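Local coordinates for protein proabylysin (Pyrococcus abyssi, PDB 4JIU) that is probably a zinc-dependent metallopeptidase of the minigluzincin family, captured here as a zymogen with a zinc ion bound, at residues A[17-30]-A[35-47]. The protein carries 1 engineered substitution. Residues are numbered along the deposited sequence; the frame is centred on the assembly and turned at random.
Sequences RPVKVRIRPLKMSI and FKYGTITLDPAVL
Leu-42 pushes its CD1 methyl into the hollow between Val-21 and Ile-23, 3.7 Å from Val-21 CG1 and 3.9 Å from Ile-23 CD1. Just before the strand, Val-19 CG1, set anti to its own backbone N (chi1 173°), reaches 3.8 Å from CG1 of Ile-40, which shares the face of Leu-42. Ile-23 also rests its CG2 on the Pro-44 ring. On the reverse face, Thr-41 CG2 packs 3.8 Å from Arg-24 CB, and a water joins Thr-41 OG1 to Arg-22 NH2. Five backbone bonds, from Lys-20 N to Gly-38 O through Arg-24 N to Leu-42 O, establish the parallel pairing. Gly-38 lets the Arg-17 guanidinium lie over its CA, 3.3 Å from NH2, where a CB would clash with Arg-17 NE; NH2 donates in the guanidinium plane to Phe-35 O (2.9 Å). A leucine in place of Arg-17 would probably leave Phe-35 O without this donor and the 35-38 turn less firmly held. Asp-43 OD2 takes Leu-26 N on its anti lone pair (3.0 Å) and also salt-bridges Arg-102; OD1 closes an Asx turn to Ala-45 N. Strand 20-23 is an outermost strand of the mixed sheet, parallel to central 39-42, which pairs antiparallel with 31-34; helix 51-67, bearing zinc ligands His-60 and His-64, packs on Ile-40 and Leu-42.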
loop_
_atom_site.group_PDB
_atom_site.type_symbol
_atom_site.label_atom_id
_atom_site.label_comp_id
_atom_site.label_asym_id
_atom_site.label_seq_id
_atom_site.Cartn_x
_atom_site.Cartn_y
_atom_site.Cartn_z
ATOM N N ARG A 17 12.780 7.629 0.351
ATOM C CA ARG A 17 12.322 8.517 -0.695
ATOM C C ARG A 17 11.207 9.351 -0.076
ATOM O O ARG A 17 10.397 8.777 0.678
ATOM C CB ARG A 17 11.758 7.779 -1.869
ATOM C CG ARG A 17 11.222 8.600 -3.012
ATOM C CD ARG A 17 10.647 7.657 -4.074
ATOM N NE ARG A 17 10.118 8.420 -5.208
ATOM C CZ ARG A 17 9.612 7.864 -6.293
ATOM N NH1 ARG A 17 9.503 6.556 -6.349
ATOM N NH2 ARG A 17 9.174 8.588 -7.295
ATOM N N PRO A 18 11.089 10.616 -0.422
ATOM C CA PRO A 18 10.056 11.487 0.172
ATOM C C PRO A 18 8.687 11.317 -0.459
ATOM O O PRO A 18 8.110 12.215 -1.061
ATOM C CB PRO A 18 10.634 12.896 -0.079
ATOM C CG PRO A 18 11.362 12.742 -1.353
ATOM C CD PRO A 18 12.039 11.405 -1.219
ATOM N N VAL A 19 8.164 10.108 -0.306
ATOM C CA VAL A 19 6.845 9.738 -0.859
ATOM C C VAL A 19 5.796 10.525 -0.102
ATOM O O VAL A 19 5.799 10.561 1.135
ATOM C CB VAL A 19 6.672 8.204 -0.708
ATOM C CG1 VAL A 19 5.248 7.844 -1.104
ATOM C CG2 VAL A 19 7.707 7.484 -1.525
ATOM N N LYS A 20 4.891 11.122 -0.828
ATOM C CA LYS A 20 3.817 11.914 -0.277
ATOM C C LYS A 20 2.506 11.147 -0.346
ATOM O O LYS A 20 2.188 10.599 -1.393
ATOM C CB LYS A 20 3.675 13.246 -1.032
ATOM C CG LYS A 20 4.931 14.022 -1.199
ATOM C CD LYS A 20 5.606 14.412 0.101
ATOM C CE LYS A 20 6.941 15.143 -0.195
ATOM N NZ LYS A 20 7.619 15.497 1.071
ATOM N N VAL A 21 1.763 11.196 0.723
ATOM C CA VAL A 21 0.442 10.582 0.779
ATOM C C VAL A 21 -0.636 11.646 0.559
ATOM O O VAL A 21 -0.617 12.711 1.203
ATOM C CB VAL A 21 0.205 9.814 2.091
ATOM C CG1 VAL A 21 -1.212 9.257 2.114
ATOM C CG2 VAL A 21 1.168 8.657 2.236
ATOM N N ARG A 22 -1.542 11.403 -0.340
ATOM C CA ARG A 22 -2.679 12.245 -0.623
ATOM C C ARG A 22 -3.935 11.471 -0.397
ATOM O O ARG A 22 -4.019 10.294 -0.709
ATOM C CB ARG A 22 -2.677 12.704 -2.093
ATOM C CG ARG A 22 -1.807 13.932 -2.179
ATOM C CD ARG A 22 -0.419 13.497 -2.639
ATOM N NE ARG A 22 0.109 14.802 -3.018
ATOM C CZ ARG A 22 -0.333 15.392 -4.154
ATOM N NH1 ARG A 22 0.151 16.578 -4.438
ATOM N NH2 ARG A 22 -1.208 14.804 -4.979
ATOM N N ILE A 23 -4.927 12.122 0.173
ATOM C CA ILE A 23 -6.230 11.505 0.358
ATOM C C ILE A 23 -7.176 12.110 -0.647
ATOM O O ILE A 23 -7.364 13.343 -0.624
ATOM C CB ILE A 23 -6.683 11.725 1.797
ATOM C CG1 ILE A 23 -5.608 11.433 2.830
ATOM C CG2 ILE A 23 -7.979 10.943 2.020
ATOM C CD1 ILE A 23 -5.122 10.017 2.771
ATOM N N ARG A 24 -7.784 11.325 -1.517
ATOM C CA ARG A 24 -8.655 11.813 -2.566
ATOM C C ARG A 24 -9.705 10.763 -2.834
ATOM O O ARG A 24 -9.360 9.580 -2.815
ATOM C CB ARG A 24 -7.904 12.014 -3.902
ATOM C CG ARG A 24 -6.787 13.002 -3.852
ATOM C CD ARG A 24 -7.259 14.424 -3.975
ATOM N NE ARG A 24 -6.129 15.328 -4.162
ATOM C CZ ARG A 24 -5.263 15.737 -3.246
ATOM N NH1 ARG A 24 -5.461 15.283 -2.023
ATOM N NH2 ARG A 24 -4.258 16.572 -3.559
ATOM N N PRO A 25 -10.934 11.149 -3.136
ATOM C CA PRO A 25 -11.922 10.151 -3.492
ATOM C C PRO A 25 -11.584 9.545 -4.847
ATOM O O PRO A 25 -11.416 10.222 -5.843
ATOM C CB PRO A 25 -13.203 10.965 -3.534
ATOM C CG PRO A 25 -12.787 12.391 -3.839
ATOM C CD PRO A 25 -11.450 12.539 -3.158
ATOM N N LEU A 26 -11.522 8.229 -4.864
ATOM C CA LEU A 26 -11.203 7.466 -6.051
ATOM C C LEU A 26 -12.421 6.624 -6.432
ATOM O O LEU A 26 -13.117 6.117 -5.564
ATOM C CB LEU A 26 -10.021 6.508 -5.811
ATOM C CG LEU A 26 -8.712 7.148 -5.361
ATOM C CD1 LEU A 26 -7.713 6.054 -5.003
ATOM C CD2 LEU A 26 -8.202 8.055 -6.450
ATOM N N LYS A 27 -12.660 6.452 -7.709
ATOM C CA LYS A 27 -13.820 5.705 -8.170
ATOM C C LYS A 27 -13.503 4.214 -8.208
ATOM O O LYS A 27 -14.151 3.345 -7.650
ATOM C CB LYS A 27 -14.200 6.234 -9.553
ATOM C CG LYS A 27 -15.361 5.465 -10.181
ATOM C CD LYS A 27 -15.813 6.128 -11.463
ATOM C CE LYS A 27 -16.236 5.112 -12.507
ATOM N NZ LYS A 27 -15.843 5.545 -13.882
ATOM N N MET A 28 -12.410 3.956 -8.895
ATOM C CA MET A 28 -12.133 2.619 -9.410
ATOM C C MET A 28 -11.268 1.790 -8.500
ATOM O O MET A 28 -11.182 0.591 -8.737
ATOM C CB MET A 28 -11.443 2.762 -10.744
ATOM C CG MET A 28 -12.367 3.334 -11.791
ATOM S SD MET A 28 -13.920 2.472 -12.002
ATOM C CE MET A 28 -13.420 0.894 -12.661
ATOM N N SER A 29 -10.654 2.398 -7.477
ATOM C CA SER A 29 -9.819 1.719 -6.522
ATOM C C SER A 29 -9.866 2.428 -5.177
ATOM O O SER A 29 -10.531 3.459 -5.029
ATOM C CB SER A 29 -8.359 1.673 -7.043
ATOM O OG SER A 29 -7.675 2.874 -6.859
ATOM N N ILE A 30 -9.103 1.882 -4.250
ATOM C CA ILE A 30 -8.926 2.585 -2.992
ATOM C C ILE A 30 -7.518 3.131 -2.791
ATOM O O ILE A 30 -7.305 3.828 -1.816
ATOM C CB ILE A 30 -9.250 1.661 -1.802
ATOM C CG1 ILE A 30 -8.241 0.481 -1.764
ATOM C CG2 ILE A 30 -10.708 1.287 -1.900
ATOM C CD1 ILE A 30 -8.652 -0.513 -0.703
ATOM N N PHE A 35 4.509 6.845 -9.908
ATOM C CA PHE A 35 5.941 6.599 -10.011
ATOM C C PHE A 35 6.698 7.875 -10.322
ATOM O O PHE A 35 7.805 8.141 -9.821
ATOM C CB PHE A 35 6.240 5.550 -11.092
ATOM C CG PHE A 35 5.561 4.214 -10.906
ATOM C CD1 PHE A 35 4.293 4.017 -11.409
ATOM C CD2 PHE A 35 6.162 3.183 -10.228
ATOM C CE1 PHE A 35 3.653 2.799 -11.250
ATOM C CE2 PHE A 35 5.544 1.949 -10.071
ATOM C CZ PHE A 35 4.310 1.810 -10.559
ATOM N N LYS A 36 6.110 8.689 -11.202
ATOM C CA LYS A 36 6.750 9.920 -11.668
ATOM C C LYS A 36 6.978 10.896 -10.544
ATOM O O LYS A 36 8.049 11.475 -10.391
ATOM C CB LYS A 36 5.872 10.515 -12.775
ATOM C CG LYS A 36 6.389 11.797 -13.393
ATOM C CD LYS A 36 5.610 12.170 -14.650
ATOM C CE LYS A 36 6.266 13.227 -15.499
ATOM N NZ LYS A 36 5.355 13.620 -16.630
ATOM N N TYR A 37 5.949 11.085 -9.717
ATOM C CA TYR A 37 5.958 12.108 -8.682
ATOM C C TYR A 37 6.213 11.575 -7.281
ATOM O O TYR A 37 6.423 12.344 -6.342
ATOM C CB TYR A 37 4.659 12.922 -8.698
ATOM C CG TYR A 37 4.503 13.643 -10.015
ATOM C CD1 TYR A 37 3.403 13.385 -10.850
ATOM C CD2 TYR A 37 5.413 14.604 -10.428
ATOM C CE1 TYR A 37 3.282 14.061 -12.051
ATOM C CE2 TYR A 37 5.295 15.280 -11.611
ATOM C CZ TYR A 37 4.214 14.998 -12.409
ATOM O OH TYR A 37 4.064 15.650 -13.595
ATOM N N GLY A 38 6.202 10.244 -7.102
ATOM C CA GLY A 38 6.491 9.713 -5.793
ATOM C C GLY A 38 5.363 9.999 -4.804
ATOM O O GLY A 38 5.589 10.565 -3.729
ATOM N N THR A 39 4.154 9.579 -5.170
ATOM C CA THR A 39 2.992 9.792 -4.323
ATOM C C THR A 39 2.211 8.481 -4.191
ATOM O O THR A 39 2.250 7.613 -5.059
ATOM C CB THR A 39 2.045 10.876 -4.852
ATOM O OG1 THR A 39 1.507 10.457 -6.137
ATOM C CG2 THR A 39 2.766 12.215 -5.004
ATOM N N ILE A 40 1.504 8.416 -3.088
ATOM C CA ILE A 40 0.495 7.384 -2.834
ATOM C C ILE A 40 -0.822 8.116 -2.596
ATOM O O ILE A 40 -0.863 8.966 -1.706
ATOM C CB ILE A 40 0.844 6.496 -1.646
ATOM C CG1 ILE A 40 2.182 5.774 -1.805
ATOM C CG2 ILE A 40 -0.346 5.570 -1.377
ATOM C CD1 ILE A 40 2.706 5.086 -0.577
ATOM N N THR A 41 -1.838 7.830 -3.384
ATOM C CA THR A 41 -3.164 8.409 -3.177
ATOM C C THR A 41 -4.078 7.350 -2.629
ATOM O O THR A 41 -4.155 6.234 -3.152
ATOM C CB THR A 41 -3.669 8.960 -4.514
ATOM O OG1 THR A 41 -2.770 9.967 -5.005
ATOM C CG2 THR A 41 -5.028 9.614 -4.318
ATOM N N LEU A 42 -4.784 7.696 -1.537
ATOM C CA LEU A 42 -5.649 6.811 -0.824
ATOM C C LEU A 42 -7.061 7.390 -0.850
ATOM O O LEU A 42 -7.235 8.588 -0.582
ATOM C CB LEU A 42 -5.272 6.704 0.658
ATOM C CG LEU A 42 -3.799 6.308 0.943
ATOM C CD1 LEU A 42 -3.563 6.451 2.433
ATOM C CD2 LEU A 42 -3.509 4.936 0.389
ATOM N N ASP A 43 -8.027 6.551 -1.052
ATOM C CA ASP A 43 -9.438 6.934 -0.870
ATOM C C ASP A 43 -9.702 7.156 0.609
ATOM O O ASP A 43 -9.120 6.457 1.429
ATOM C CB ASP A 43 -10.335 5.844 -1.409
ATOM C CG ASP A 43 -11.785 6.232 -1.376
ATOM O OD1 ASP A 43 -12.432 5.982 -0.334
ATOM O OD2 ASP A 43 -12.277 6.809 -2.369
ATOM N N PRO A 44 -10.539 8.135 0.995
ATOM C CA PRO A 44 -10.777 8.361 2.403
ATOM C C PRO A 44 -11.242 7.137 3.176
ATOM O O PRO A 44 -10.999 7.065 4.407
ATOM C CB PRO A 44 -11.875 9.439 2.402
ATOM C CG PRO A 44 -11.804 10.092 1.081
ATOM C CD PRO A 44 -11.189 9.106 0.132
ATOM N N ALA A 45 -11.872 6.171 2.519
ATOM C CA ALA A 45 -12.277 4.974 3.258
ATOM C C ALA A 45 -11.110 4.218 3.878
ATOM O O ALA A 45 -11.265 3.506 4.887
ATOM C CB ALA A 45 -13.037 4.093 2.286
ATOM N N VAL A 46 -9.945 4.325 3.300
ATOM C CA VAL A 46 -8.786 3.641 3.874
ATOM C C VAL A 46 -8.551 4.069 5.309
ATOM O O VAL A 46 -8.045 3.287 6.088
ATOM C CB VAL A 46 -7.555 3.926 2.993
ATOM C CG1 VAL A 46 -6.236 3.419 3.577
ATOM C CG2 VAL A 46 -7.773 3.295 1.634
ATOM N N LEU A 47 -8.845 5.323 5.666
ATOM C CA LEU A 47 -8.450 5.890 6.965
ATOM C C LEU A 47 -9.253 5.304 8.095
ATOM O O LEU A 47 -8.934 5.495 9.272
ATOM C CB LEU A 47 -8.527 7.435 6.954
ATOM C CG LEU A 47 -7.603 8.162 5.970
ATOM C CD1 LEU A 47 -7.869 9.660 6.047
ATOM C CD2 LEU A 47 -6.122 7.855 6.180
HETATM O O HOH W 1 9.522 11.414 -7.797
HETATM O O HOH W 2 7.873 12.603 -3.772
HETATM O O HOH W 3 -2.847 12.501 -5.792
#